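Local structure of alginase (Pseudoalteromonas, 4Q8K) at residues 213-218 and 352-357; 199-204 and 309-314. The protein probably cleaves the polysaccharide alginate by beta-elimination, as a lyase of polysaccharide lyase family 18 that carries a bound calcium ion. One frame throughout, in Å; residues are numbered along the deposited sequence.

Interaction 1 of 2, residues 213-218 and 352-357; sequences KVEMSD and ITESKV
Ser217 OG receives two backbone N-H groups from the 352-357 segment: Thr353 N and Glu354 N each lie 3.0 Å from Ser217 OG. Both bonds are bent, with N-H...O angles of 146° and 134°, as may be expected where one oxygen serves two successive amides. A chi1 of -52° sets OG beside its own backbone N, and both face the 352-357 segment, OG accepting and Ser217 N donating to Glu354 O at 3.0 Å. An alanine here would remove OG and probably leave the Thr353 and Glu354 amides without their shared acceptor, making the loop before strand 355-368 less firmly held.

Beside this loop the segments pair as an antiparallel ladder in the seven-stranded sheet, where strands 204-216 and 355-368 are neighbours. Glu215 and Lys356 are its hydrogen-bonded pair, with Glu215 N to Lys356 O at 3.0 Å and Lys356 N to Glu215 O at 2.8 Å. The flanking non-hydrogen-bonded pairs, Val214 with Val357 and Met216 with Ser355, share the buried face. There Met216 touches Thr222 and Val357 touches Ile224, both of strand 221-228, and Leu323 of strand 321-324 covers Met216 and Ser355. Ser355 OG, 3.5 Å from Met216 SD, is hydrogen-bonded to Asn321.

On the other face Glu215 and Lys356 run side by side in the same direction. Their charged ends do not touch, and a water accepts from Lys356 NZ while donating to Glu215 OE1. A second water donates to both Glu215 and Glu354. Their carboxylates would be expected to repel each other, and this shared donor, with the nearby lysine, probably eases that repulsion.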
ATOM      1  N   LYS A 213      -8.131  -6.950   6.129  1.00 22.72           N
ATOM      2  CA  LYS A 213      -8.328  -8.318   5.656  1.00 23.78           C
ATOM      3  C   LYS A 213      -7.870  -8.394   4.206  1.00 23.55           C
ATOM      4  O   LYS A 213      -8.170  -7.508   3.410  1.00 21.50           O
ATOM      5  CB  LYS A 213      -9.794  -8.733   5.800  1.00 27.52           C
ATOM      6  CG  LYS A 213     -10.122 -10.129   5.289  1.00 29.43           C
ATOM      7  CD  LYS A 213     -11.612 -10.440   5.453  1.00 32.07           C
ATOM      8  CE  LYS A 213     -11.980 -11.773   4.805  1.00 38.27           C
ATOM      9  NZ  LYS A 213     -13.412 -12.154   5.008  1.00 47.78           N
ATOM     10  N   VAL A 214      -7.122  -9.435   3.861  1.00 21.60           N
ATOM     11  CA  VAL A 214      -6.619  -9.560   2.501  1.00 21.29           C
ATOM     12  C   VAL A 214      -7.053 -10.887   1.906  1.00 23.54           C
ATOM     13  O   VAL A 214      -6.855 -11.935   2.508  1.00 23.67           O
ATOM     14  CB  VAL A 214      -5.074  -9.437   2.439  1.00 22.42           C
ATOM     15  CG1 VAL A 214      -4.591  -9.555   1.007  1.00 22.19           C
ATOM     16  CG2 VAL A 214      -4.604  -8.110   3.049  1.00 20.36           C
ATOM     17  N   GLU A 215      -7.687 -10.828   0.739  1.00 21.20           N
ATOM     18  CA  GLU A 215      -8.048 -12.026  -0.006  1.00 23.05           C
ATOM     19  C   GLU A 215      -7.415 -11.872  -1.380  1.00 23.63           C
ATOM     20  O   GLU A 215      -7.721 -10.923  -2.104  1.00 22.56           O
ATOM     21  CB  GLU A 215      -9.563 -12.145  -0.138  1.00 25.35           C
ATOM     22  CG  GLU A 215     -10.308 -12.283   1.180  1.00 26.89           C
ATOM     23  CD  GLU A 215     -11.794 -12.017   1.017  1.00 29.57           C
ATOM     24  OE1 GLU A 215     -12.537 -12.977   0.724  1.00 34.17           O
ATOM     25  OE2 GLU A 215     -12.217 -10.845   1.154  1.00 28.03           O
ATOM     26  N   MET A 216      -6.509 -12.779  -1.730  1.00 23.23           N
ATOM     27  CA  MET A 216      -5.749 -12.620  -2.968  1.00 24.86           C
ATOM     28  C   MET A 216      -5.228 -13.953  -3.490  1.00 27.00           C
ATOM     29  O   MET A 216      -4.823 -14.817  -2.712  1.00 26.65           O
ATOM     30  CB  MET A 216      -4.578 -11.650  -2.759  1.00 22.59           C
ATOM     31  CG  MET A 216      -3.707 -11.416  -3.991  1.00 20.78           C
ATOM     32  SD  MET A 216      -2.822  -9.831  -3.996  1.00 23.00           S
ATOM     33  CE  MET A 216      -1.895  -9.931  -2.458  1.00 21.53           C
ATOM     34  N   SER A 217      -5.219 -14.093  -4.813  1.00 23.51           N
ATOM     35  CA  SER A 217      -4.687 -15.288  -5.467  1.00 25.17           C
ATOM     36  C   SER A 217      -3.228 -15.548  -5.118  1.00 22.93           C
ATOM     37  O   SER A 217      -2.448 -14.614  -4.920  1.00 22.40           O
ATOM     38  CB  SER A 217      -4.783 -15.139  -6.985  1.00 27.21           C
ATOM     39  OG  SER A 217      -6.091 -14.788  -7.383  1.00 24.61           O
ATOM     40  N   ASP A 218      -2.853 -16.824  -5.077  1.00 22.44           N
ATOM     41  CA  ASP A 218      -1.451 -17.198  -4.911  1.00 24.65           C
ATOM     42  C   ASP A 218      -0.559 -16.377  -5.842  1.00 23.18           C
ATOM     43  O   ASP A 218      -0.883 -16.178  -7.026  1.00 25.03           O
ATOM     44  CB  ASP A 218      -1.238 -18.694  -5.188  1.00 26.73           C
ATOM     45  CG  ASP A 218      -1.949 -19.594  -4.180  1.00 30.12           C
ATOM     46  OD1 ASP A 218      -2.489 -19.093  -3.175  1.00 28.47           O
ATOM     47  OD2 ASP A 218      -1.968 -20.824  -4.392  1.00 33.66           O
ATOM     48  N   ILE A 352      -3.626 -13.860 -11.244  1.00 25.29           N
ATOM     49  CA  ILE A 352      -4.230 -13.021 -10.205  1.00 23.25           C
ATOM     50  C   ILE A 352      -5.669 -12.668 -10.574  1.00 25.55           C
ATOM     51  O   ILE A 352      -5.911 -11.738 -11.334  1.00 27.23           O
ATOM     52  CB  ILE A 352      -3.429 -11.742  -9.931  1.00 22.61           C
ATOM     53  CG1 ILE A 352      -1.954 -12.070  -9.690  1.00 21.57           C
ATOM     54  CG2 ILE A 352      -4.021 -11.016  -8.736  1.00 22.16           C
ATOM     55  CD1 ILE A 352      -1.732 -13.106  -8.634  1.00 25.95           C
ATOM     56  N   THR A 353      -6.612 -13.443 -10.047  1.00 24.56           N
ATOM     57  CA  THR A 353      -8.032 -13.261 -10.333  1.00 27.55           C
ATOM     58  C   THR A 353      -8.783 -12.759  -9.112  1.00 26.27           C
ATOM     59  O   THR A 353      -9.979 -12.476  -9.186  1.00 26.90           O
ATOM     60  CB  THR A 353      -8.696 -14.578 -10.804  1.00 30.22           C
ATOM     61  OG1 THR A 353      -8.493 -15.599  -9.814  1.00 31.38           O
ATOM     62  CG2 THR A 353      -8.110 -15.037 -12.139  1.00 32.55           C
ATOM     63  N   GLU A 354      -8.080 -12.671  -7.983  1.00 27.53           N
ATOM     64  CA  GLU A 354      -8.664 -12.160  -6.752  1.00 28.68           C
ATOM     65  C   GLU A 354      -7.642 -11.256  -6.086  1.00 24.12           C
ATOM     66  O   GLU A 354      -6.483 -11.627  -5.947  1.00 23.29           O
ATOM     67  CB  GLU A 354      -9.040 -13.313  -5.808  1.00 30.30           C
ATOM     68  CG  GLU A 354      -9.796 -12.890  -4.551  1.00 32.25           C
ATOM     69  CD  GLU A 354      -9.986 -14.032  -3.561  1.00 34.23           C
ATOM     70  OE1 GLU A 354     -11.044 -14.078  -2.906  1.00 43.01           O
ATOM     71  OE2 GLU A 354      -9.074 -14.881  -3.429  1.00 38.22           O
ATOM     72  N   SER A 355      -8.067 -10.055  -5.707  1.00 25.11           N
ATOM     73  CA  SER A 355      -7.222  -9.157  -4.921  1.00 22.27           C
ATOM     74  C   SER A 355      -8.098  -8.111  -4.253  1.00 23.54           C
ATOM     75  O   SER A 355      -8.372  -7.051  -4.823  1.00 23.67           O
ATOM     76  CB  SER A 355      -6.154  -8.483  -5.776  1.00 19.98           C
ATOM     77  OG  SER A 355      -5.315  -7.650  -4.969  1.00 21.21           O
ATOM     78  N   LYS A 356      -8.546  -8.432  -3.047  1.00 22.14           N
ATOM     79  CA  LYS A 356      -9.477  -7.586  -2.328  1.00 23.51           C
ATOM     80  C   LYS A 356      -8.906  -7.254  -0.959  1.00 22.51           C
ATOM     81  O   LYS A 356      -8.734  -8.141  -0.123  1.00 21.31           O
ATOM     82  CB  LYS A 356     -10.826  -8.290  -2.169  1.00 24.92           C
ATOM     83  CG  LYS A 356     -11.852  -7.467  -1.397  1.00 25.75           C
ATOM     84  CD  LYS A 356     -13.095  -8.273  -1.076  1.00 30.43           C
ATOM     85  CE  LYS A 356     -13.885  -8.579  -2.341  1.00 32.94           C
ATOM     86  NZ  LYS A 356     -15.216  -9.169  -2.032  1.00 31.76           N
ATOM     87  N   VAL A 357      -8.605  -5.977  -0.749  1.00 20.87           N
ATOM     88  CA  VAL A 357      -8.187  -5.496   0.568  1.00 21.98           C
ATOM     89  C   VAL A 357      -9.369  -4.794   1.249  1.00 23.37           C
ATOM     90  O   VAL A 357      -9.898  -3.806   0.738  1.00 22.91           O
ATOM     91  CB  VAL A 357      -6.966  -4.556   0.483  1.00 20.61           C
ATOM     92  CG1 VAL A 357      -6.620  -3.977   1.863  1.00 21.46           C
ATOM     93  CG2 VAL A 357      -5.761  -5.298  -0.086  1.00 20.76           C
TER
HETATM   94  O   HOH W   1     -10.709  -8.675   1.798  1.00 23.53           O
HETATM   95  O   HOH W   2     -14.235 -11.938  -1.259  1.00 35.20           O
HETATM   96  O   HOH W   3     -12.292 -15.213  -0.579  1.00 41.87           O

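Interaction 2 of 2, residues 199-204 and 309-314; sequences VAMTQT and VEDDSQ
With CG anti to its backbone N (chi1 -155°), Asp311 carries its carboxylate across to Thr202, whose OG1 lies between its own N and carbonyl carbon (chi1 52°). The two side chains cross at about a right angle. Thr202 OG1 donates to Asp311 OD2 over 2.6 Å, on the syn side but well out of the carboxylate plane, while Thr202 N donates to Asp311 OD1 at 3.2 Å, from 38° above that plane. Each oxygen thus accepts from the same threonine, which fixes the rotation of the carboxylate.

The backbone adds a further link, a longer bond from Met201 N to Asp312 O at 3.3 Å. Asp312 O also meets Ala200 CA at 3.1 Å in a CA-H...O contact.

The contact joins two loops, one leading into strand 204-216 and the other leaving strand 303-308. The first holds a short 3-10 segment, 201-203, where Gln203 N donates to Ala200 O and Gln203 OE1 takes up Ala200 N. The second contains an Asx turn, in which Asp312 OD1 accepts from Gln314 N at 2.8 Å; Ser230 OG is bonded to the same oxygen.

The side chain of Met201 crosses that of Val309 at about a right angle, and Met201 CE reaches Val309 CG2 at 4.0 Å. Ile235 and Val296 pack against both of these apolar side chains.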
ATOM      1  N   VAL A 199       3.076  18.544   2.671  1.00 25.95           N
ATOM      2  CA  VAL A 199       4.232  19.243   3.206  1.00 29.29           C
ATOM      3  C   VAL A 199       5.351  18.229   3.406  1.00 29.92           C
ATOM      4  O   VAL A 199       5.236  17.080   2.977  1.00 25.00           O
ATOM      5  CB  VAL A 199       3.904  19.954   4.531  1.00 32.11           C
ATOM      6  CG1 VAL A 199       2.951  21.136   4.276  1.00 31.61           C
ATOM      7  CG2 VAL A 199       3.303  18.968   5.531  1.00 30.75           C
ATOM      8  N   ALA A 200       6.436  18.643   4.043  1.00 30.25           N
ATOM      9  CA  ALA A 200       7.568  17.743   4.242  1.00 27.54           C
ATOM     10  C   ALA A 200       7.216  16.631   5.221  1.00 24.65           C
ATOM     11  O   ALA A 200       6.332  16.790   6.060  1.00 26.57           O
ATOM     12  CB  ALA A 200       8.788  18.522   4.722  1.00 32.95           C
ATOM     13  N   MET A 201       7.892  15.493   5.104  1.00 26.30           N
ATOM     14  CA  MET A 201       7.706  14.418   6.075  1.00 27.78           C
ATOM     15  C   MET A 201       7.962  14.940   7.488  1.00 27.26           C
ATOM     16  O   MET A 201       7.249  14.597   8.426  1.00 29.52           O
ATOM     17  CB  MET A 201       8.632  13.231   5.781  1.00 26.88           C
ATOM     18  CG  MET A 201       8.216  12.402   4.547  1.00 26.08           C
ATOM     19  SD  MET A 201       6.664  11.522   4.785  1.00 23.18           S
ATOM     20  CE  MET A 201       7.114  10.244   5.942  1.00 22.28           C
ATOM     21  N   THR A 202       8.978  15.786   7.616  1.00 26.22           N
ATOM     22  CA  THR A 202       9.378  16.341   8.906  1.00 26.76           C
ATOM     23  C   THR A 202       8.444  17.435   9.424  1.00 28.93           C
ATOM     24  O   THR A 202       8.686  18.010  10.484  1.00 28.99           O
ATOM     25  CB  THR A 202      10.802  16.926   8.834  1.00 27.89           C
ATOM     26  OG1 THR A 202      10.891  17.831   7.726  1.00 32.64           O
ATOM     27  CG2 THR A 202      11.829  15.814   8.661  1.00 30.60           C
ATOM     28  N   GLN A 203       7.384  17.731   8.684  1.00 27.51           N
ATOM     29  CA  GLN A 203       6.465  18.781   9.094  1.00 25.86           C
ATOM     30  C   GLN A 203       5.092  18.286   9.490  1.00 29.90           C
ATOM     31  O   GLN A 203       4.187  19.082   9.699  1.00 33.24           O
ATOM     32  CB  GLN A 203       6.333  19.841   8.002  1.00 30.74           C
ATOM     33  CG  GLN A 203       7.610  20.601   7.742  1.00 33.25           C
ATOM     34  CD  GLN A 203       7.431  21.648   6.676  1.00 40.05           C
ATOM     35  OE1 GLN A 203       6.846  21.381   5.623  1.00 39.84           O
ATOM     36  NE2 GLN A 203       7.916  22.859   6.945  1.00 43.96           N
ATOM     37  N   THR A 204       4.888  16.975   9.577  1.00 30.68           N
ATOM     38  CA  THR A 204       3.635  16.452  10.091  1.00 28.23           C
ATOM     39  C   THR A 204       3.752  15.355  11.091  1.00 28.96           C
ATOM     40  O   THR A 204       4.662  14.595  11.060  1.00 25.86           O
ATOM     41  CB  THR A 204       2.714  15.830   9.010  1.00 30.69           C
ATOM     42  OG1 THR A 204       3.416  14.838   8.279  1.00 38.09           O
ATOM     43  CG2 THR A 204       2.271  16.833   8.073  1.00 27.66           C
ATOM     44  N   VAL A 309      13.385   8.832   8.176  1.00 21.52           N
ATOM     45  CA  VAL A 309      13.368   8.594   6.734  1.00 24.90           C
ATOM     46  C   VAL A 309      13.892   9.800   5.962  1.00 29.33           C
ATOM     47  O   VAL A 309      13.923  10.915   6.484  1.00 27.33           O
ATOM     48  CB  VAL A 309      11.955   8.253   6.247  1.00 23.50           C
ATOM     49  CG1 VAL A 309      11.460   6.956   6.879  1.00 22.35           C
ATOM     50  CG2 VAL A 309      10.994   9.393   6.551  1.00 24.40           C
ATOM     51  N   GLU A 310      14.318   9.575   4.722  1.00 26.39           N
ATOM     52  CA  GLU A 310      14.738  10.679   3.867  1.00 29.56           C
ATOM     53  C   GLU A 310      13.559  11.623   3.689  1.00 30.61           C
ATOM     54  O   GLU A 310      12.461  11.201   3.334  1.00 29.37           O
ATOM     55  CB  GLU A 310      15.216  10.172   2.504  1.00 34.84           C
ATOM     56  CG  GLU A 310      15.838  11.263   1.627  1.00 37.42           C
ATOM     57  CD  GLU A 310      16.554  10.706   0.402  1.00 40.24           C
ATOM     58  OE1 GLU A 310      15.921   9.966  -0.375  1.00 39.27           O
ATOM     59  OE2 GLU A 310      17.756  11.002   0.221  1.00 44.17           O
ATOM     60  N   ASP A 311      13.785  12.899   3.964  1.00 34.79           N
ATOM     61  CA  ASP A 311      12.725  13.891   3.897  1.00 30.72           C
ATOM     62  C   ASP A 311      12.385  14.215   2.444  1.00 32.38           C
ATOM     63  O   ASP A 311      13.241  14.141   1.566  1.00 35.19           O
ATOM     64  CB  ASP A 311      13.178  15.150   4.642  1.00 34.26           C
ATOM     65  CG  ASP A 311      12.018  15.983   5.150  1.00 34.50           C
ATOM     66  OD1 ASP A 311      10.864  15.519   5.076  1.00 32.63           O
ATOM     67  OD2 ASP A 311      12.272  17.101   5.644  1.00 38.48           O
ATOM     68  N   ASP A 312      11.127  14.549   2.195  1.00 32.17           N
ATOM     69  CA  ASP A 312      10.707  15.082   0.906  1.00 32.08           C
ATOM     70  C   ASP A 312       9.736  16.209   1.189  1.00 32.30           C
ATOM     71  O   ASP A 312       8.848  16.060   2.022  1.00 30.91           O
ATOM     72  CB  ASP A 312      10.024  14.009   0.059  1.00 30.12           C
ATOM     73  CG  ASP A 312       9.572  14.536  -1.300  1.00 35.37           C
ATOM     74  OD1 ASP A 312       8.581  15.292  -1.346  1.00 34.78           O
ATOM     75  OD2 ASP A 312      10.208  14.192  -2.322  1.00 35.70           O
ATOM     76  N   SER A 313       9.896  17.328   0.488  1.00 35.69           N
ATOM     77  CA  SER A 313       9.155  18.551   0.802  1.00 38.20           C
ATOM     78  C   SER A 313       7.659  18.514   0.471  1.00 37.97           C
ATOM     79  O   SER A 313       6.882  19.304   1.012  1.00 38.57           O
ATOM     80  CB  SER A 313       9.802  19.753   0.112  1.00 41.30           C
ATOM     81  OG  SER A 313       9.726  19.623  -1.294  1.00 43.29           O
ATOM     82  N   GLN A 314       7.257  17.612  -0.421  1.00 33.85           N
ATOM     83  CA  GLN A 314       5.854  17.512  -0.816  1.00 32.35           C
ATOM     84  C   GLN A 314       5.372  16.072  -0.721  1.00 30.68           C
ATOM     85  O   GLN A 314       4.848  15.508  -1.677  1.00 27.96           O
ATOM     86  CB  GLN A 314       5.655  18.054  -2.234  1.00 36.35           C
ATOM     87  CG  GLN A 314       6.096  19.492  -2.400  1.00 41.63           C
ATOM     88  CD  GLN A 314       5.280  20.441  -1.553  1.00 43.87           C
ATOM     89  OE1 GLN A 314       4.075  20.259  -1.387  1.00 46.72           O
ATOM     90  NE2 GLN A 314       5.933  21.460  -1.008  1.00 45.88           N
TER

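In the fold
Interactions 1 and 2 lie on opposite sides of the chain's centre, with their own centres about 32 Å apart and their nearest atoms about 20 Å apart. Along the chain their segments alternate in the order 199-204, 213-218, 309-314, 352-357, so the connections cross. Strand 204-216 runs between them: the loop of interaction 2 enters it, and its far end pairs with strand 355-368 in interaction 1. Interaction 1 thus pairs two strands within the seven-stranded antiparallel sheet, whereas interaction 2 brings together two loops that pass between the sheets, from strand 186-193 to 204-216 and from 303-308 to 316-319, in a chain consistent with the concanavalin-like beta-sandwich of alginate lyases.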